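Local coordinates for protein PrgB (Enterococcus faecalis, PDB 6EVU) that promotes cell aggregation, biofilm formation and conjugation by binding and compacting DNA, and is represented here by its adhesin domain, at residues Q136-P139 / T144-A147; L200-T205 / G209-V214; F223-I226 / V231-Q234. All coordinates share one frame; numbering follows the deposited sequence.

Contact 1 (Q136-P139 / T144-A147)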
loop_
_atom_site.group_PDB
_atom_site.type_symbol
_atom_site.label_atom_id
_atom_site.label_comp_id
_atom_site.label_asym_id
_atom_site.label_seq_id
_atom_site.Cartn_x
_atom_site.Cartn_y
_atom_site.Cartn_z
ATOM N N GLN A 136 12.078 -3.919 0.634
ATOM C CA GLN A 136 12.704 -3.892 1.948
ATOM C C GLN A 136 12.690 -5.220 2.705
ATOM O O GLN A 136 13.656 -5.508 3.439
ATOM C CB GLN A 136 12.037 -2.804 2.795
ATOM C CG GLN A 136 12.377 -1.429 2.203
ATOM C CD GLN A 136 11.910 -0.334 3.108
ATOM O OE1 GLN A 136 10.749 -0.299 3.451
ATOM N NE2 GLN A 136 12.816 0.560 3.504
ATOM N N SER A 137 11.653 -6.045 2.542
ATOM C CA SER A 137 11.615 -7.340 3.211
ATOM C C SER A 137 10.828 -8.304 2.318
ATOM O O SER A 137 9.851 -7.913 1.671
ATOM C CB SER A 137 10.964 -7.255 4.607
ATOM O OG SER A 137 11.059 -8.483 5.332
ATOM N N SER A 138 11.295 -9.560 2.291
ATOM C CA SER A 138 10.591 -10.588 1.523
ATOM C C SER A 138 10.743 -11.923 2.212
ATOM O O SER A 138 11.863 -12.275 2.594
ATOM C CB SER A 138 11.112 -10.722 0.084
ATOM O OG SER A 138 10.778 -12.003 -0.495
ATOM N N PRO A 139 9.671 -12.715 2.318
ATOM C CA PRO A 139 9.769 -14.072 2.891
ATOM C C PRO A 139 10.056 -15.203 1.908
ATOM O O PRO A 139 9.935 -16.378 2.304
ATOM C CB PRO A 139 8.369 -14.275 3.486
ATOM C CG PRO A 139 7.494 -13.622 2.407
ATOM C CD PRO A 139 8.276 -12.329 2.020
ATOM N N THR A 144 12.963 -12.014 -3.101
ATOM C CA THR A 144 12.442 -11.070 -4.076
ATOM C C THR A 144 10.960 -10.863 -3.829
ATOM O O THR A 144 10.314 -11.615 -3.089
ATOM C CB THR A 144 12.631 -11.571 -5.518
ATOM O OG1 THR A 144 11.976 -12.828 -5.677
ATOM C CG2 THR A 144 14.146 -11.749 -5.816
ATOM N N LEU A 145 10.404 -9.859 -4.499
ATOM C CA LEU A 145 8.952 -9.687 -4.520
ATOM C C LEU A 145 8.509 -9.561 -5.961
ATOM O O LEU A 145 9.272 -9.114 -6.830
ATOM C CB LEU A 145 8.472 -8.418 -3.756
ATOM C CG LEU A 145 8.700 -8.463 -2.257
ATOM C CD1 LEU A 145 8.533 -7.024 -1.751
ATOM C CD2 LEU A 145 7.924 -9.476 -1.479
ATOM N N ASN A 146 7.244 -9.951 -6.227
ATOM C CA ASN A 146 6.657 -9.729 -7.525
ATOM C C ASN A 146 5.713 -8.538 -7.418
ATOM O O ASN A 146 5.043 -8.360 -6.410
ATOM C CB ASN A 146 5.882 -10.957 -7.985
ATOM C CG ASN A 146 6.663 -12.249 -7.787
ATOM O OD1 ASN A 146 7.851 -12.312 -8.097
ATOM N ND2 ASN A 146 5.991 -13.295 -7.252
ATOM N N ALA A 147 5.620 -7.783 -8.507
ATOM C CA ALA A 147 4.758 -6.620 -8.531
ATOM C C ALA A 147 3.992 -6.620 -9.828
ATOM O O ALA A 147 4.525 -6.954 -10.895
ATOM C CB ALA A 147 5.549 -5.322 -8.407
#

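Contact 2 (L200-T205 / G209-V214). With TRS (2-amino-2-hydroxymethyl-propane-1,3-diol), chain C.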
loop_
_atom_site.group_PDB
_atom_site.type_symbol
_atom_site.label_atom_id
_atom_site.label_comp_id
_atom_site.label_asym_id
_atom_site.label_seq_id
_atom_site.Cartn_x
_atom_site.Cartn_y
_atom_site.Cartn_z
ATOM N N LEU A 200 -6.352 -1.649 5.570
ATOM C CA LEU A 200 -5.267 -2.393 6.230
ATOM C C LEU A 200 -5.929 -3.464 7.090
ATOM O O LEU A 200 -6.158 -3.289 8.291
ATOM C CB LEU A 200 -4.330 -1.487 7.032
ATOM C CG LEU A 200 -3.656 -0.391 6.198
ATOM C CD1 LEU A 200 -2.907 0.601 7.083
ATOM C CD2 LEU A 200 -2.711 -1.069 5.197
ATOM N N ASN A 201 -6.295 -4.567 6.440
ATOM C CA ASN A 201 -6.997 -5.640 7.126
ATOM C C ASN A 201 -6.023 -6.465 7.972
ATOM O O ASN A 201 -4.812 -6.497 7.737
ATOM C CB ASN A 201 -7.678 -6.591 6.142
ATOM C CG ASN A 201 -6.677 -7.250 5.171
ATOM O OD1 ASN A 201 -6.056 -6.567 4.360
ATOM N ND2 ASN A 201 -6.484 -8.558 5.295
ATOM N N SER A 202 -6.584 -7.193 8.931
ATOM C CA SER A 202 -5.792 -7.995 9.847
ATOM C C SER A 202 -6.601 -9.183 10.334
ATOM O O SER A 202 -7.791 -9.055 10.654
ATOM C CB SER A 202 -5.326 -7.186 11.050
ATOM O OG SER A 202 -4.639 -8.042 11.938
ATOM N N SER A 203 -5.940 -10.335 10.382
ATOM C CA SER A 203 -6.505 -11.571 10.892
ATOM C C SER A 203 -5.705 -12.077 12.088
ATOM O O SER A 203 -5.814 -13.245 12.463
ATOM C CB SER A 203 -6.541 -12.610 9.774
ATOM O OG SER A 203 -5.212 -12.880 9.347
ATOM N N LEU A 204 -4.923 -11.195 12.711
ATOM C CA LEU A 204 -3.940 -11.586 13.713
ATOM C C LEU A 204 -4.607 -12.133 14.970
ATOM O O LEU A 204 -5.542 -11.531 15.510
ATOM C CB LEU A 204 -3.073 -10.395 14.098
ATOM C CG LEU A 204 -1.927 -10.044 13.144
ATOM C CD1 LEU A 204 -1.415 -8.695 13.563
ATOM C CD2 LEU A 204 -0.818 -11.102 13.189
ATOM N N THR A 205 -4.101 -13.267 15.441
ATOM C CA THR A 205 -4.529 -13.856 16.700
ATOM C C THR A 205 -3.292 -14.389 17.412
ATOM O O THR A 205 -2.173 -14.297 16.903
ATOM C CB THR A 205 -5.556 -14.961 16.459
ATOM O OG1 THR A 205 -4.907 -16.106 15.904
ATOM C CG2 THR A 205 -6.689 -14.498 15.544
ATOM N N GLY A 209 -2.477 -15.922 11.852
ATOM C CA GLY A 209 -3.004 -14.828 11.063
ATOM C C GLY A 209 -1.912 -13.836 10.656
ATOM O O GLY A 209 -0.709 -14.039 10.882
ATOM N N HIS A 210 -2.349 -12.735 10.052
ATOM C CA HIS A 210 -1.401 -11.748 9.540
ATOM C C HIS A 210 -2.091 -10.401 9.457
ATOM O O HIS A 210 -3.321 -10.322 9.420
ATOM C CB HIS A 210 -0.828 -12.155 8.162
ATOM C CG HIS A 210 -1.734 -11.892 7.000
ATOM N ND1 HIS A 210 -2.672 -12.804 6.563
ATOM C CD2 HIS A 210 -1.809 -10.838 6.155
ATOM C CE1 HIS A 210 -3.308 -12.302 5.516
ATOM N NE2 HIS A 210 -2.806 -11.110 5.249
ATOM N N ALA A 211 -1.294 -9.337 9.352
ATOM C CA ALA A 211 -1.872 -8.007 9.171
ATOM C C ALA A 211 -1.120 -7.254 8.083
ATOM O O ALA A 211 0.098 -7.390 7.974
ATOM C CB ALA A 211 -1.822 -7.163 10.443
ATOM N N GLU A 212 -1.869 -6.488 7.290
ATOM C CA GLU A 212 -1.298 -5.458 6.414
ATOM C C GLU A 212 -1.012 -4.207 7.247
ATOM O O GLU A 212 -1.796 -3.858 8.152
ATOM C CB GLU A 212 -2.229 -5.148 5.234
ATOM C CG GLU A 212 -2.650 -6.408 4.532
ATOM C CD GLU A 212 -3.198 -6.202 3.142
ATOM O OE1 GLU A 212 -3.448 -5.042 2.749
ATOM O OE2 GLU A 212 -3.445 -7.222 2.456
ATOM N N PHE A 213 0.149 -3.580 6.996
ATOM C CA PHE A 213 0.632 -2.438 7.784
ATOM C C PHE A 213 1.244 -1.373 6.886
ATOM O O PHE A 213 1.527 -1.610 5.701
ATOM C CB PHE A 213 1.703 -2.866 8.822
ATOM C CG PHE A 213 2.993 -3.405 8.196
ATOM C CD1 PHE A 213 4.040 -2.550 7.871
ATOM C CD2 PHE A 213 3.146 -4.777 7.995
ATOM C CE1 PHE A 213 5.209 -3.027 7.325
ATOM C CE2 PHE A 213 4.335 -5.283 7.467
ATOM C CZ PHE A 213 5.361 -4.422 7.120
ATOM N N VAL A 214 1.463 -0.191 7.479
ATOM C CA VAL A 214 2.389 0.808 6.985
ATOM C C VAL A 214 3.406 1.122 8.072
ATOM O O VAL A 214 3.166 0.881 9.253
ATOM C CB VAL A 214 1.644 2.077 6.541
ATOM C CG1 VAL A 214 0.803 1.745 5.324
ATOM C CG2 VAL A 214 0.732 2.674 7.726
HETATM C C TRS C . -6.717 -5.808 0.826
HETATM C C1 TRS C . -8.204 -6.212 1.041
HETATM C C2 TRS C . -6.562 -4.815 -0.331
HETATM C C3 TRS C . -5.856 -7.072 0.561
HETATM N N TRS C . -6.311 -5.117 2.037
HETATM O O1 TRS C . -8.171 -6.957 2.255
HETATM O O2 TRS C . -7.415 -3.711 -0.172
HETATM O O3 TRS C . -4.568 -6.591 0.101
HETATM O O HOH W 1 -3.859 -3.820 9.946
#

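Contact 3 (F223-I226 / V231-Q234)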
loop_
_atom_site.group_PDB
_atom_site.type_symbol
_atom_site.label_atom_id
_atom_site.label_comp_id
_atom_site.label_asym_id
_atom_site.label_seq_id
_atom_site.Cartn_x
_atom_site.Cartn_y
_atom_site.Cartn_z
ATOM N N PHE A 223 2.426 9.413 10.168
ATOM C CA PHE A 223 1.148 8.726 10.281
ATOM C C PHE A 223 0.256 9.427 11.315
ATOM O O PHE A 223 0.718 9.864 12.375
ATOM C CB PHE A 223 1.368 7.268 10.668
ATOM C CG PHE A 223 0.088 6.478 10.883
ATOM C CD1 PHE A 223 -0.633 6.587 12.082
ATOM C CD2 PHE A 223 -0.372 5.605 9.925
ATOM C CE1 PHE A 223 -1.788 5.843 12.282
ATOM C CE2 PHE A 223 -1.529 4.868 10.117
ATOM C CZ PHE A 223 -2.245 4.994 11.302
ATOM N N LYS A 224 -1.037 9.502 11.021
ATOM C CA LYS A 224 -2.013 10.086 11.936
ATOM C C LYS A 224 -3.192 9.136 12.116
ATOM O O LYS A 224 -3.721 8.618 11.130
ATOM C CB LYS A 224 -2.491 11.444 11.401
ATOM C CG LYS A 224 -1.455 12.557 11.510
ATOM C CD LYS A 224 -1.190 12.898 12.987
ATOM C CE LYS A 224 -0.576 14.258 13.175
ATOM N NZ LYS A 224 -0.518 14.584 14.623
ATOM N N TYR A 225 -3.619 8.933 13.369
ATOM C CA TYR A 225 -4.687 7.998 13.715
ATOM C C TYR A 225 -6.055 8.587 13.362
ATOM O O TYR A 225 -6.288 9.788 13.527
ATOM C CB TYR A 225 -4.647 7.680 15.226
ATOM C CG TYR A 225 -5.787 6.809 15.747
ATOM C CD1 TYR A 225 -5.915 5.479 15.360
ATOM C CD2 TYR A 225 -6.748 7.324 16.626
ATOM C CE1 TYR A 225 -6.946 4.680 15.833
ATOM C CE2 TYR A 225 -7.805 6.521 17.113
ATOM C CZ TYR A 225 -7.888 5.195 16.704
ATOM O OH TYR A 225 -8.901 4.390 17.141
ATOM N N ILE A 226 -6.957 7.735 12.865
ATOM C CA ILE A 226 -8.360 8.105 12.694
ATOM C C ILE A 226 -9.151 7.516 13.843
ATOM O O ILE A 226 -9.022 6.322 14.136
ATOM C CB ILE A 226 -8.932 7.611 11.357
ATOM C CG1 ILE A 226 -8.138 8.162 10.165
ATOM C CG2 ILE A 226 -10.421 7.901 11.296
ATOM C CD1 ILE A 226 -8.487 7.472 8.826
ATOM N N VAL A 231 -6.379 0.469 13.277
ATOM C CA VAL A 231 -4.994 0.598 12.830
ATOM C C VAL A 231 -4.317 1.646 13.695
ATOM O O VAL A 231 -4.718 2.820 13.687
ATOM C CB VAL A 231 -4.942 1.024 11.357
ATOM C CG1 VAL A 231 -3.483 1.311 10.924
ATOM C CG2 VAL A 231 -5.554 -0.025 10.460
ATOM N N LYS A 232 -3.299 1.233 14.446
ATOM C CA LYS A 232 -2.624 2.114 15.399
ATOM C C LYS A 232 -1.215 1.582 15.607
ATOM O O LYS A 232 -0.921 0.432 15.286
ATOM C CB LYS A 232 -3.366 2.243 16.765
ATOM C CG LYS A 232 -3.948 0.949 17.341
ATOM C CD LYS A 232 -4.880 1.204 18.563
ATOM C CE LYS A 232 -6.199 1.941 18.206
ATOM N NZ LYS A 232 -7.344 1.762 19.185
ATOM N N LYS A 233 -0.340 2.448 16.117
ATOM C CA LYS A 233 1.081 2.117 16.228
ATOM C C LYS A 233 1.342 1.018 17.254
ATOM O O LYS A 233 0.883 1.097 18.393
ATOM C CB LYS A 233 1.900 3.353 16.584
ATOM C CG LYS A 233 3.398 3.099 16.431
ATOM C CD LYS A 233 4.224 4.348 16.634
ATOM C CE LYS A 233 5.628 4.117 16.078
ATOM N NZ LYS A 233 6.592 5.043 16.723
ATOM N N GLN A 234 2.100 0.003 16.847
ATOM C CA GLN A 234 2.404 -1.144 17.688
ATOM C C GLN A 234 3.813 -1.044 18.253
ATOM O O GLN A 234 4.608 -0.179 17.873
ATOM C CB GLN A 234 2.252 -2.436 16.890
ATOM C CG GLN A 234 0.892 -2.538 16.305
ATOM C CD GLN A 234 -0.151 -2.453 17.378
ATOM O OE1 GLN A 234 -1.100 -1.685 17.280
ATOM N NE2 GLN A 234 0.026 -3.238 18.438
#

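Contact 1 (Q136-P139 / T144-A147)
Ser-138 and Leu-145 carry this contact at a sheet-to-sheet connection in the β-rich adhesin domain, where the chain leaves strand 124-137 of one antiparallel sheet and enters strand 145-150 of another. The closest CA pair, Ser-138 and Thr-144, is 5.9 Å apart, and side chains rather than paired backbones make the join. Ser-138 OG donates to Thr-144 O over 2.7 Å. With OG anti to the backbone N (chi1 159°), the hydroxyl reaches over to the carbonyl from above its plane, 45° out of it. Thr-144 O, which is buried, thus has Ser-138 OG as its direct donor. Ser-140 OG, in the turn, lies within hydrogen-bonding reach of both Thr-144 O and Ser-138 OG, and how its proton is shared between them is left open.

On the preceding residues, Gln-136 and Ser-137 both face Lys-170, forming a classic β bulge at the end of strand 124-137; Ser-137 OG is held by Asp-168 O. Leu-145, with CG anti to the carbonyl carbon (chi1 -67°), packs between the sheets, against Thr-171 of one and Ile-159 of the other. Its isobutyl fork divides the work across the contact: CD2 lies 3.8 Å from Ser-138 CB, while the other branch, CD1, rests 3.8 Å from Ser-137 O.

Contact 2 (L200-T205 / G209-V214)
A polar pocket occupied by a TRS molecule, probably from the crystallisation liquor, opens at one end of this contact, where Asn-201 and Glu-212 both hold the ligand. TRS N donates to Asn-201 OD1 at 2.8 Å. The same amine donates to Glu-212 OE1 at 3.0 Å, while TRS O3 gives its proton to Glu-212 OE2 over 2.7 Å. The amine thus bridges two oxygens, Asn-201 OD1 and Glu-212 OE1, that face each other as acceptors without a hydrogen bond, and a positive charge on it would probably ease their proximity. Asn-201 CG sits between its backbone N and carbonyl carbon (chi1 59°), which brings OD1 to the ligand; Asp-246 OD2 takes its ND2. TRS is also hydrogen-bonded to Ser-199 OG, Asp-260 OD2 and Trp-301 N.

Behind the pocket the chain doubles back antiparallel through a single β bridge. Ser-202 and Ala-211 form a non-hydrogen-bonded pair, flanked by Glu-212 N to Asn-201 O (3.0 Å) and by Ser-203 N to His-210 O (2.8 Å), the latter with an N-H...O angle of 178°. Ser-203 OG then accepts from His-210 N at 3.0 Å. Ser-202 OG receives Leu-204 N in an ST turn and is itself tied to Ser-241 O. One water donates to both Leu-200 O and Glu-212 O, bridging the two segments. Among the apolar groups, Leu-204 CD1 presses on Ala-211 CB at a tight 3.5 Å. The side chains of Leu-200 and Glu-212 lie oblique to each other, Leu-200 CD2 4.1 Å from Glu-212 CB.

Strand 211-215 is bonded on through Ala-211 and Phe-213 to strand 280-287, and strand 239-240 packs against Leu-204, Ala-211 and Val-214.

Contact 3 (F223-I226 / V231-Q234)
Tyr-225, Val-231 and Lys-232 bury the most surface where strand 221-225 meets the short strand 232-233, and Phe-223 buries almost as much. The two segments are joined by side chains, for the nearest CA atoms, those of Tyr-225 and Lys-232, are 6.5 Å apart.

The tyrosine ring meets the peptide of Val-231 edge on. Its CD1 lies 3.4 Å from Val-231 O and CE1 is 3.6 Å from the same oxygen, which sits near the plane of the ring. CG anti to the backbone N (chi1 175°) carries the ring out alongside Lys-232, and the two side chains run side by side, pointing the same way. Lys-232 manages this by bending at chi3 (68°), so that CE comes to 3.7 Å from Tyr-225 CE1, approaching the ring obliquely. The polar ends take their partners outside the contact: Tyr-225 OH bonds to Ser-229 O, in the turn between the segments, and Lys-232 NZ to Asn-13 O, at the end of helix 4-13.

Val-231 CG1, anti to the backbone N, stands 3.9 Å from Phe-223 CZ in an oblique crossing, while the phenyl ring stacks on Phe-239 of strand 239-240. Phe-223 meets chiefly this CG1 methyl, with CZ also 4.1 Å from Val-231 O, which Tyr-225 CD1 approaches more closely.

Chemically, the contact rests on van der Waals packing plus a weak edge-on C-H approach to a carbonyl oxygen. Val-231 O is buried with no hydrogen-bonding partner in the model, and the slightly positive C-H edge of Tyr-225 probably offers it partial electrostatic compensation.

Overall arrangement
The three contacts follow one another in series along the chain, each closing before the next opens, and all belong to the part of the chain related to glucan-binding protein C. Contacts 1 and 2, with centres about 17 Å apart, reach the same nine-stranded antiparallel sheet: strand 124-137 connects through strands 169-179 and 280-287 to strand 211-215. Contact 1 also leads into the six-stranded sheet. Contact 3, its centre about 24 Å from that of contact 1 and 13 Å from that of contact 2, lies on the three-stranded sheet and the small 232-233/239-240 pair. Val-214 CG2 lies 3.8 Å from Phe-223 CD2, so packing links the TRS-occupied pocket to these smaller sheets.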